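Local coordinates for GCN5-related N-acetyltransferase (Anabaena variabilis, PDB 2OZG) that transfers an acetyl group from acetyl-coenzyme A to an amine, as a GNAT-family N-acetyltransferase, perhaps acting on aminoglycosides, at the interface of chains A and B. Residues are numbered along the deposited sequence; one frame, centred on the assembly and turned at random. Chains: chain A/B, GCN5-related N-acetyltransferase.

The interface of chains A and B. Residues chain A 127, 132-133, 360, 365, 370; chain B 270-271, 273.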
# COMPACT_ATOMS: atom_id res chain seq x y z
N ARG A 127 -34.68 8.91 2.72
CA ARG A 127 -35.56 9.08 1.58
C ARG A 127 -36.96 8.54 1.89
O ARG A 127 -37.95 9.08 1.38
CB ARG A 127 -34.98 8.38 0.35
CG ARG A 127 -33.73 9.07 -0.15
CD ARG A 127 -33.07 8.33 -1.29
NE ARG A 127 -32.18 9.19 -2.05
CZ ARG A 127 -31.26 8.73 -2.90
NH1 ARG A 127 -31.06 7.43 -3.00
NH2 ARG A 127 -30.53 9.58 -3.62
N GLU A 132 -33.75 14.38 0.71
CA GLU A 132 -33.05 14.08 -0.53
C GLU A 132 -31.73 14.79 -0.62
O GLU A 132 -31.52 15.81 -0.00
CB GLU A 132 -33.90 14.41 -1.76
CG GLU A 132 -33.34 13.94 -3.15
CD GLU A 132 -33.01 12.42 -3.19
OE1 GLU A 132 -31.89 12.05 -2.79
OE2 GLU A 132 -33.86 11.63 -3.63
N GLN A 133 -30.81 14.23 -1.41
CA GLN A 133 -29.55 14.92 -1.67
C GLN A 133 -29.84 16.35 -2.03
O GLN A 133 -30.70 16.63 -2.86
CB GLN A 133 -28.77 14.27 -2.79
CG GLN A 133 -28.41 12.82 -2.49
CD GLN A 133 -27.47 12.27 -3.52
OE1 GLN A 133 -27.37 12.83 -4.61
NE2 GLN A 133 -26.73 11.17 -3.18
N PHE A 360 -29.12 20.45 -8.30
CA PHE A 360 -29.38 20.07 -9.68
C PHE A 360 -30.38 21.00 -10.28
O PHE A 360 -31.28 21.51 -9.58
CB PHE A 360 -29.89 18.61 -9.73
CG PHE A 360 -28.85 17.64 -9.26
CD1 PHE A 360 -27.67 17.52 -9.95
CD2 PHE A 360 -29.04 16.87 -8.13
CE1 PHE A 360 -26.67 16.62 -9.52
CE2 PHE A 360 -28.07 15.99 -7.71
CZ PHE A 360 -26.89 15.87 -8.38
N LEU A 365 -32.97 17.44 -13.06
CA LEU A 365 -33.98 16.72 -12.29
C LEU A 365 -35.03 16.02 -13.21
O LEU A 365 -35.51 14.90 -12.95
CB LEU A 365 -34.62 17.67 -11.29
CG LEU A 365 -33.67 18.17 -10.18
CD1 LEU A 365 -34.24 19.33 -9.36
CD2 LEU A 365 -33.23 16.98 -9.24
N LYS A 370 -36.93 13.17 -11.39
CA LYS A 370 -37.41 13.70 -10.11
C LYS A 370 -38.48 14.77 -10.29
O LYS A 370 -39.08 15.25 -9.31
CB LYS A 370 -36.26 14.28 -9.34
CG LYS A 370 -35.12 13.32 -9.26
CD LYS A 370 -35.56 11.94 -8.80
CE LYS A 370 -34.34 11.14 -8.27
NZ LYS A 370 -34.77 9.74 -8.00
N THR B 270 -25.32 9.85 -10.24
CA THR B 270 -25.22 9.30 -8.88
C THR B 270 -26.46 9.65 -8.03
O THR B 270 -26.67 9.08 -6.96
CB THR B 270 -23.93 9.76 -8.19
OG1 THR B 270 -23.78 11.17 -8.33
CG2 THR B 270 -22.71 9.07 -8.79
N LEU B 271 -27.30 10.54 -8.53
CA LEU B 271 -28.51 10.89 -7.79
C LEU B 271 -29.42 9.66 -7.69
O LEU B 271 -30.12 9.46 -6.70
CB LEU B 271 -29.24 12.08 -8.46
CG LEU B 271 -30.60 12.47 -7.85
CD1 LEU B 271 -30.43 12.88 -6.41
CD2 LEU B 271 -31.22 13.56 -8.64
N LEU B 273 -28.49 6.42 -7.47
CA LEU B 273 -27.95 5.30 -6.67
C LEU B 273 -28.56 5.26 -5.26
O LEU B 273 -28.93 6.31 -4.69
CB LEU B 273 -26.45 5.47 -6.54
CG LEU B 273 -25.58 5.56 -7.82
CD1 LEU B 273 -24.11 5.94 -7.48
CD2 LEU B 273 -25.59 4.27 -8.58
O HOH W 1 -27.86 8.54 -4.39
O HOH W 2 -24.75 10.24 -4.68
O HOH W 3 -32.80 8.59 -6.40
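B:Leu271, carried on the short 3-10 helix 269-272, reaches into chain A as a knob held in a socket, a common device of assembly, at a two-fold interface between two GNAT-family acetyltransferase subunits that may be the biological one. Its CG, anti to the backbone N (chi1 175°), carries the branch away from the 3-10 helix and into chain A. There the two methyls have different neighbours. CD2 lies above the plane of A:Phe360, displaced beyond its CD2 and CE2 side, and also meets the tip of A:Leu365, which crosses the knob at about a right angle, and the methylenes of A:Lys370, whose CG is 4.0 Å from B:Leu271 CD2. On the polar wall, B:Leu271 CD1 sits 3.6 Å from the amide oxygen OE1 of A:Gln133, whose extended chain runs antiparallel alongside.

Next to this greasy socket, a guanidinium group reads backbone carbonyls. A:Arg127 NH1 gives a nearly straight bond (173° at H) to B:Leu273 O at 2.9 Å, in the guanidinium plane though tilted from the carbonyl plane; NH2 adds only a weak, bent one to B:Leu271 O. Behind it, A:Glu132 is the second shell: its OE1 takes A:Arg127 NE (3.0 Å) and NH2 (2.9 Å) side-on from the syn side. This two-nitrogen grip, a salt bridge through NH2, should hold the guanidinium from turning, while the backbone N-H of A:Gln133 is received by the anti lone pair of the same oxygen. A lysine in place of A:Arg127 would probably be unable to grip A:Glu132 OE1 with two nitrogens and reach B:Leu273 O at once, leaving one of the two short of a partner.

Water completes the seam. One molecule links A:Gln133 NE2 (2.7 Å) to B:Thr270 O, another joins A:Arg127 NH2 to the same carbonyl, and a third bridges A:Lys370 NZ to B:Leu271 O, 2.8 Å from that oxygen.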